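Local coordinates for protein importin subunit beta-1 (Saccharomyces cerevisiae, PDB 5OWU) that acts in nuclear protein import, associating with the importin alpha subunit that recognises classical nuclear localization signals in cargo, at residues N99-L104 with M136-D141; L157-M162 with L181-Q186; Q186-T191 with L199-A204. All coordinates share one frame; numbering follows the deposited sequence.

Contact 1 (N99-L104 with M136-D141); sequences NALTAL and MKIMVD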
loop_
_atom_site.group_PDB
_atom_site.type_symbol
_atom_site.label_atom_id
_atom_site.label_comp_id
_atom_site.label_asym_id
_atom_site.label_seq_id
_atom_site.Cartn_x
_atom_site.Cartn_y
_atom_site.Cartn_z
ATOM N N ASN A 99 -23.020 25.378 22.248
ATOM C CA ASN A 99 -22.975 26.110 20.983
ATOM C C ASN A 99 -22.827 25.161 19.801
ATOM O O ASN A 99 -23.478 25.339 18.761
ATOM C CB ASN A 99 -21.831 27.125 21.004
ATOM C CG ASN A 99 -22.113 28.306 21.918
ATOM O OD1 ASN A 99 -23.246 28.513 22.352
ATOM N ND2 ASN A 99 -21.083 29.088 22.211
ATOM N N ALA A 100 -21.975 24.142 19.942
ATOM C CA ALA A 100 -21.821 23.149 18.889
ATOM C C ALA A 100 -23.136 22.430 18.613
ATOM O O ALA A 100 -23.510 22.224 17.453
ATOM C CB ALA A 100 -20.743 22.141 19.280
ATOM N N LEU A 101 -23.850 22.038 19.669
ATOM C CA LEU A 101 -25.139 21.379 19.482
ATOM C C LEU A 101 -26.150 22.319 18.841
ATOM O O LEU A 101 -26.988 21.878 18.049
ATOM C CB LEU A 101 -25.665 20.863 20.821
ATOM C CG LEU A 101 -25.023 19.572 21.340
ATOM C CD1 LEU A 101 -25.336 19.376 22.815
ATOM C CD2 LEU A 101 -25.496 18.375 20.526
ATOM N N THR A 102 -26.082 23.612 19.157
ATOM C CA THR A 102 -26.939 24.576 18.479
ATOM C C THR A 102 -26.649 24.590 16.986
ATOM O O THR A 102 -27.568 24.555 16.161
ATOM C CB THR A 102 -26.746 25.970 19.075
ATOM O OG1 THR A 102 -27.259 25.996 20.412
ATOM C CG2 THR A 102 -27.463 27.034 18.232
ATOM N N ALA A 103 -25.369 24.627 16.619
ATOM C CA ALA A 103 -25.016 24.663 15.206
ATOM C C ALA A 103 -25.369 23.352 14.503
ATOM O O ALA A 103 -25.647 23.352 13.297
ATOM C CB ALA A 103 -23.528 24.973 15.055
ATOM N N LEU A 104 -25.391 22.235 15.237
ATOM C CA LEU A 104 -25.641 20.941 14.609
ATOM C C LEU A 104 -26.989 20.919 13.898
ATOM O O LEU A 104 -27.130 20.292 12.839
ATOM C CB LEU A 104 -25.583 19.827 15.648
ATOM C CG LEU A 104 -25.756 18.420 15.073
ATOM C CD1 LEU A 104 -24.554 18.025 14.232
ATOM C CD2 LEU A 104 -25.995 17.420 16.189
ATOM N N MET A 136 -25.271 11.189 24.089
ATOM C CA MET A 136 -25.834 10.006 23.449
ATOM C C MET A 136 -27.347 9.958 23.592
ATOM O O MET A 136 -28.038 9.462 22.694
ATOM C CB MET A 136 -25.189 8.748 24.024
ATOM C CG MET A 136 -23.815 8.466 23.450
ATOM S SD MET A 136 -23.840 8.404 21.651
ATOM C CE MET A 136 -22.708 9.710 21.238
ATOM N N LYS A 137 -27.882 10.475 24.698
ATOM C CA LYS A 137 -29.324 10.651 24.798
ATOM C C LYS A 137 -29.821 11.620 23.733
ATOM O O LYS A 137 -30.857 11.382 23.096
ATOM C CB LYS A 137 -29.680 11.142 26.201
ATOM C CG LYS A 137 -31.145 10.985 26.584
ATOM C CD LYS A 137 -31.922 12.271 26.375
ATOM C CE LYS A 137 -33.269 12.226 27.081
ATOM N NZ LYS A 137 -34.125 11.124 26.586
ATOM N N ILE A 138 -29.076 12.705 23.496
ATOM C CA ILE A 138 -29.477 13.648 22.453
ATOM C C ILE A 138 -29.434 12.979 21.081
ATOM O O ILE A 138 -30.311 13.203 20.241
ATOM C CB ILE A 138 -28.599 14.918 22.491
ATOM C CG1 ILE A 138 -28.899 15.741 23.748
ATOM C CG2 ILE A 138 -28.842 15.773 21.254
ATOM C CD1 ILE A 138 -27.980 16.961 23.966
ATOM N N MET A 139 -28.412 12.157 20.826
ATOM C CA MET A 139 -28.292 11.513 19.522
ATOM C C MET A 139 -29.422 10.514 19.308
ATOM O O MET A 139 -30.033 10.485 18.237
ATOM C CB MET A 139 -26.934 10.816 19.388
ATOM C CG MET A 139 -25.702 11.752 19.369
ATOM S SD MET A 139 -25.554 12.835 17.932
ATOM C CE MET A 139 -26.272 14.343 18.576
ATOM N N VAL A 140 -29.724 9.696 20.322
ATOM C CA VAL A 140 -30.811 8.729 20.193
ATOM C C VAL A 140 -32.127 9.453 19.950
ATOM O O VAL A 140 -32.910 9.073 19.071
ATOM C CB VAL A 140 -30.878 7.825 21.436
ATOM C CG1 VAL A 140 -32.164 6.972 21.437
ATOM C CG2 VAL A 140 -29.653 6.935 21.486
ATOM N N ASP A 141 -32.394 10.514 20.719
ATOM C CA ASP A 141 -33.627 11.261 20.498
ATOM C C ASP A 141 -33.640 11.931 19.126
ATOM O O ASP A 141 -34.699 12.022 18.497
ATOM C CB ASP A 141 -33.829 12.299 21.605
ATOM C CG ASP A 141 -34.110 11.665 22.953
ATOM O OD1 ASP A 141 -34.539 10.491 22.990
ATOM O OD2 ASP A 141 -33.910 12.348 23.977
#
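L101 keeps CG beside its backbone N (chi1 -77°) and I138 holds CG1 in the same way (chi1 -69°), and with both chains extended beyond that point the two residues reach out from their helices and meet tip to tip, CD1 of L101 lying 3.8 Å from CD1 of I138. The second pair is built differently. L104 swings CG anti to its backbone N, while M139 bends at both chi2 and chi3 (97° at the latter), which turns its methyl toward the other helix even though its CB does not start in that direction. The result is an oblique crossing in which CE of M139 comes to 3.9 Å from CD2 of L104. These two pairs are modest bridges between backbones that stay well apart: the closest CA atoms, those of L101 and I138, are 9.3 Å apart, and only 135 Å² is buried. The helices involved are the first of HEAT 3 (90-104) and the first of HEAT 4 (133-142), and the contact is one of the repeat-to-repeat junctions of the solenoid. L104 and M139 are the buried pair, both also touching S155 of helix 149-165; L101 and I138 are partly exposed, and L101 additionally packs on W132. One turn apart on helix 133-142, NZ of K137 forms a 2.9 Å salt bridge to OD2 of D141, which accepts through its syn lone pair.

Contact 2 (L157-M162 with L181-Q186); sequences LALGYM and LIAIVQ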
loop_
_atom_site.group_PDB
_atom_site.type_symbol
_atom_site.label_atom_id
_atom_site.label_comp_id
_atom_site.label_asym_id
_atom_site.label_seq_id
_atom_site.Cartn_x
_atom_site.Cartn_y
_atom_site.Cartn_z
ATOM N N LEU A 157 -24.316 12.137 10.764
ATOM C CA LEU A 157 -22.975 12.577 10.390
ATOM C C LEU A 157 -22.068 12.655 11.608
ATOM O O LEU A 157 -20.933 12.161 11.585
ATOM C CB LEU A 157 -23.025 13.944 9.706
ATOM C CG LEU A 157 -23.681 14.025 8.330
ATOM C CD1 LEU A 157 -23.519 15.433 7.792
ATOM C CD2 LEU A 157 -23.092 13.004 7.367
ATOM N N ALA A 158 -22.548 13.290 12.678
ATOM C CA ALA A 158 -21.732 13.412 13.884
ATOM C C ALA A 158 -21.327 12.043 14.420
ATOM O O ALA A 158 -20.176 11.846 14.821
ATOM C CB ALA A 158 -22.483 14.209 14.950
ATOM N N LEU A 159 -22.254 11.080 14.431
ATOM C CA LEU A 159 -21.908 9.744 14.911
ATOM C C LEU A 159 -20.857 9.091 14.012
ATOM O O LEU A 159 -19.891 8.477 14.501
ATOM C CB LEU A 159 -23.172 8.890 15.001
ATOM C CG LEU A 159 -24.145 9.367 16.090
ATOM C CD1 LEU A 159 -25.540 8.874 15.815
ATOM C CD2 LEU A 159 -23.675 8.901 17.462
ATOM N N GLY A 160 -21.009 9.245 12.698
ATOM C CA GLY A 160 -19.983 8.758 11.788
ATOM C C GLY A 160 -18.620 9.349 12.089
ATOM O O GLY A 160 -17.636 8.623 12.231
ATOM N N TYR A 161 -18.550 10.680 12.196
ATOM C CA TYR A 161 -17.279 11.351 12.465
ATOM C C TYR A 161 -16.695 10.901 13.789
ATOM O O TYR A 161 -15.482 10.744 13.925
ATOM C CB TYR A 161 -17.479 12.865 12.475
ATOM C CG TYR A 161 -17.642 13.496 11.111
ATOM C CD1 TYR A 161 -16.688 13.315 10.116
ATOM C CD2 TYR A 161 -18.731 14.310 10.832
ATOM C CE1 TYR A 161 -16.828 13.908 8.875
ATOM C CE2 TYR A 161 -18.878 14.908 9.594
ATOM C CZ TYR A 161 -17.924 14.705 8.623
ATOM O OH TYR A 161 -18.084 15.296 7.394
ATOM N N MET A 162 -17.546 10.727 14.789
ATOM C CA MET A 162 -17.124 10.189 16.076
ATOM C C MET A 162 -16.364 8.882 15.907
ATOM O O MET A 162 -15.275 8.693 16.466
ATOM C CB MET A 162 -18.369 9.961 16.921
ATOM C CG MET A 162 -18.250 10.229 18.369
ATOM S SD MET A 162 -19.911 10.015 19.045
ATOM C CE MET A 162 -20.772 11.427 18.378
ATOM N N LEU A 181 -25.409 2.450 18.376
ATOM C CA LEU A 181 -26.169 1.596 17.473
ATOM C C LEU A 181 -27.629 2.007 17.456
ATOM O O LEU A 181 -28.239 2.110 16.381
ATOM C CB LEU A 181 -26.006 0.130 17.858
ATOM C CG LEU A 181 -24.715 -0.505 17.339
ATOM C CD1 LEU A 181 -24.555 -1.901 17.903
ATOM C CD2 LEU A 181 -24.677 -0.543 15.802
ATOM N N ILE A 182 -28.190 2.333 18.624
ATOM C CA ILE A 182 -29.592 2.727 18.636
ATOM C C ILE A 182 -29.773 3.940 17.748
ATOM O O ILE A 182 -30.658 3.979 16.886
ATOM C CB ILE A 182 -30.087 2.993 20.068
ATOM C CG1 ILE A 182 -30.080 1.703 20.882
ATOM C CG2 ILE A 182 -31.496 3.561 20.038
ATOM C CD1 ILE A 182 -30.178 1.930 22.375
ATOM N N ALA A 183 -28.897 4.928 17.907
ATOM C CA ALA A 183 -29.063 6.139 17.122
ATOM C C ALA A 183 -28.882 5.838 15.639
ATOM O O ALA A 183 -29.634 6.343 14.797
ATOM C CB ALA A 183 -28.081 7.211 17.602
ATOM N N ILE A 184 -27.932 4.965 15.305
ATOM C CA ILE A 184 -27.631 4.746 13.896
ATOM C C ILE A 184 -28.718 3.902 13.246
ATOM O O ILE A 184 -29.271 4.269 12.201
ATOM C CB ILE A 184 -26.239 4.108 13.733
ATOM C CG1 ILE A 184 -25.152 5.149 14.025
ATOM C CG2 ILE A 184 -26.065 3.526 12.318
ATOM C CD1 ILE A 184 -23.747 4.613 13.963
ATOM N N VAL A 185 -29.052 2.768 13.865
ATOM C CA VAL A 185 -29.999 1.843 13.246
ATOM C C VAL A 185 -31.372 2.487 13.136
ATOM O O VAL A 185 -32.124 2.201 12.197
ATOM C CB VAL A 185 -30.033 0.521 14.033
ATOM C CG1 VAL A 185 -31.082 -0.433 13.467
ATOM C CG2 VAL A 185 -28.656 -0.130 14.002
ATOM N N GLN A 186 -31.706 3.395 14.058
ATOM C CA GLN A 186 -32.957 4.139 13.943
ATOM C C GLN A 186 -33.050 4.852 12.601
ATOM O O GLN A 186 -34.115 4.882 11.977
ATOM C CB GLN A 186 -33.092 5.138 15.095
ATOM C CG GLN A 186 -33.652 4.520 16.369
ATOM C CD GLN A 186 -33.780 5.491 17.537
ATOM O OE1 GLN A 186 -34.225 5.098 18.618
ATOM N NE2 GLN A 186 -33.395 6.751 17.335
#
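Neither ring nor amide enters the junction of L159 with A183 and I184, which is wholly aliphatic; the flat side chains of the two segments are turned to other partners. The ring of Y161 packs on Q117 and A120 of helix 109-126, with its OH hydrogen-bonded to N113 OD1, and the amide of Q186 spends NE2 on V140 O and T143 OG1. Between the two segments, one leucine branch makes both contacts. CD1 of L159 approaches CB of A183 to 3.5 Å, a close methyl-to-methyl approach, and also lies 4.2 Å from CG1 of I184. From L159 CD1, the directions to A183 CB and I184 CG1 are nearly perpendicular, so the methyl is touched from two distinct quarters and fits between the neighbouring residues of helix 177-188. L159 arrives there because CG stands beside its backbone N (chi1 -67°) and the chain then runs outward. I184 does not start toward L159; its CG1 limb, anti to the carbonyl carbon, extends back along the leucine, and the two side chains slide past each other in opposite directions. The closest CA atoms, those of L159 and I184, are 7.7 Å apart. All three contact residues are buried, and about 120 Å² is covered in all. The contact joins the second helix of HEAT 4 (149-165) to the first helix of HEAT 5 (177-188). M136 and M139 of helix 133-142 also touch L159, A204 and L205 of helix 195-208 touch I184, and aromatic side chains of another protein's chain pack on L181, I182 and V185.

Contact 3 (Q186-T191 with L199-A204); sequences QGAQST and LAALNA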
loop_
_atom_site.group_PDB
_atom_site.type_symbol
_atom_site.label_atom_id
_atom_site.label_comp_id
_atom_site.label_asym_id
_atom_site.label_seq_id
_atom_site.Cartn_x
_atom_site.Cartn_y
_atom_site.Cartn_z
ATOM N N GLN A 186 -31.706 3.395 14.058
ATOM C CA GLN A 186 -32.957 4.139 13.943
ATOM C C GLN A 186 -33.050 4.852 12.601
ATOM O O GLN A 186 -34.115 4.882 11.977
ATOM C CB GLN A 186 -33.092 5.138 15.095
ATOM C CG GLN A 186 -33.652 4.520 16.369
ATOM C CD GLN A 186 -33.780 5.491 17.537
ATOM O OE1 GLN A 186 -34.225 5.098 18.618
ATOM N NE2 GLN A 186 -33.395 6.751 17.335
ATOM N N GLY A 187 -31.941 5.425 12.128
ATOM C CA GLY A 187 -31.966 6.065 10.828
ATOM C C GLY A 187 -31.873 5.109 9.655
ATOM O O GLY A 187 -32.249 5.484 8.540
ATOM N N ALA A 188 -31.390 3.885 9.876
ATOM C CA ALA A 188 -31.134 2.969 8.768
ATOM C C ALA A 188 -32.341 2.128 8.390
ATOM O O ALA A 188 -32.465 1.729 7.228
ATOM C CB ALA A 188 -29.976 2.027 9.111
ATOM N N GLN A 189 -33.229 1.858 9.342
ATOM C CA GLN A 189 -34.283 0.871 9.158
ATOM C C GLN A 189 -35.261 1.298 8.063
ATOM O O GLN A 189 -35.349 2.470 7.684
ATOM C CB GLN A 189 -35.028 0.649 10.474
ATOM C CG GLN A 189 -35.757 1.876 10.981
ATOM C CD GLN A 189 -36.308 1.681 12.377
ATOM O OE1 GLN A 189 -36.458 0.550 12.845
ATOM N NE2 GLN A 189 -36.606 2.787 13.058
ATOM N N SER A 190 -36.026 0.313 7.576
ATOM C CA SER A 190 -36.841 0.501 6.378
ATOM C C SER A 190 -37.916 1.565 6.562
ATOM O O SER A 190 -38.332 2.196 5.584
ATOM C CB SER A 190 -37.492 -0.824 5.982
ATOM O OG SER A 190 -38.206 -1.378 7.073
ATOM N N THR A 191 -38.395 1.768 7.792
ATOM C CA THR A 191 -39.435 2.766 8.020
ATOM C C THR A 191 -38.964 4.185 7.725
ATOM O O THR A 191 -39.801 5.058 7.472
ATOM C CB THR A 191 -39.948 2.687 9.460
ATOM O OG1 THR A 191 -38.842 2.678 10.370
ATOM C CG2 THR A 191 -40.789 1.430 9.667
ATOM N N LEU A 199 -28.889 6.763 3.944
ATOM C CA LEU A 199 -27.501 6.748 3.488
ATOM C C LEU A 199 -26.556 7.134 4.610
ATOM O O LEU A 199 -25.558 6.446 4.864
ATOM C CB LEU A 199 -27.313 7.708 2.312
ATOM C CG LEU A 199 -27.573 7.189 0.907
ATOM C CD1 LEU A 199 -27.413 8.338 -0.070
ATOM C CD2 LEU A 199 -26.623 6.046 0.566
ATOM N N ALA A 200 -26.836 8.264 5.265
ATOM C CA ALA A 200 -26.011 8.705 6.380
ATOM C C ALA A 200 -25.956 7.653 7.478
ATOM O O ALA A 200 -24.905 7.442 8.095
ATOM C CB ALA A 200 -26.551 10.029 6.926
ATOM N N ALA A 201 -27.080 6.987 7.744
ATOM C CA ALA A 201 -27.112 5.968 8.786
ATOM C C ALA A 201 -26.237 4.778 8.411
ATOM O O ALA A 201 -25.448 4.298 9.226
ATOM C CB ALA A 201 -28.554 5.521 9.046
ATOM N N LEU A 202 -26.356 4.291 7.175
ATOM C CA LEU A 202 -25.567 3.131 6.771
ATOM C C LEU A 202 -24.078 3.465 6.718
ATOM O O LEU A 202 -23.235 2.660 7.142
ATOM C CB LEU A 202 -26.074 2.618 5.423
ATOM C CG LEU A 202 -27.502 2.065 5.475
ATOM C CD1 LEU A 202 -28.060 1.878 4.080
ATOM C CD2 LEU A 202 -27.545 0.753 6.230
ATOM N N ASN A 203 -23.733 4.652 6.218
ATOM C CA ASN A 203 -22.335 5.073 6.211
ATOM C C ASN A 203 -21.788 5.187 7.633
ATOM O O ASN A 203 -20.667 4.744 7.921
ATOM C CB ASN A 203 -22.202 6.401 5.463
ATOM C CG ASN A 203 -22.480 6.264 3.973
ATOM O OD1 ASN A 203 -22.310 5.196 3.392
ATOM N ND2 ASN A 203 -22.898 7.356 3.348
ATOM N N ALA A 204 -22.572 5.768 8.541
ATOM C CA ALA A 204 -22.163 5.820 9.940
ATOM C C ALA A 204 -22.002 4.420 10.522
ATOM O O ALA A 204 -21.067 4.158 11.283
ATOM C CB ALA A 204 -23.180 6.622 10.744
#
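A201 sets its methyl against the face of the G187-A188 peptide: CB is 3.4 Å from both G187 C and A188 N, and it stands 3.3 Å above the plane formed by G187 C, G187 O and A188 N. It therefore rests on the face of this peptide and does not meet it at an edge. G187 has no side chain, and a CB there would point toward A201 and lie tight against its methyl. Next to it A188 directs its own CB at the opposite helix, reaching A201 CB at 3.8 Å and L202 CD2 at 4.0 Å. L202 does not leave its backbone in that direction, but with CG beside the backbone N (chi1 -66°) one of its branches comes round to cover the A188 methyl. The tightness shows in the backbone too, since the CA atoms of A188 and A201 are 5.0 Å apart. The arrangement is the helical hairpin of HEAT 5: helix 177-188 and helix 195-208 belong to one repeat and here pack closely through G187, A188 and A201, with L202 at the side; all four are buried. The other side is looser. Q189 is the first residue to abandon helical angles (psi 162°), and its CB points away from helix 195-208 and its side chain touches Y224 of helix 219-233. S190 and T191 follow in exposed loop. The end of the helix still has one polar tie to the chain ahead, where A188 O accepts a hydrogen bond from R198 NE. L156 of helix 149-165 also touches A201, while A243 of helix 238-255 and A232 of helix 219-233 lie against L202.

Overall arrangement
From the N terminus the three contacts follow in series, none nesting inside or crossing another. Contact 1 closes a loop of 31 residues that contains helix 109-126, tying HEAT 3 to HEAT 4. Contact 2 closes 18 residues, from HEAT 4 to HEAT 5, and contact 3 closes 7 residues within HEAT 5. The links between them are direct: Q186 ends contact 2 and begins contact 3, the centres of these two contacts are 9 Å apart, and I184 CG2 lies 3.2 Å from A201 O. Contacts 1 and 2, with centres 12 Å apart, touch where M136 CE packs on M162 SD. Contacts 1 and 2 thus join consecutive repeats, whereas contact 3 lies inside one.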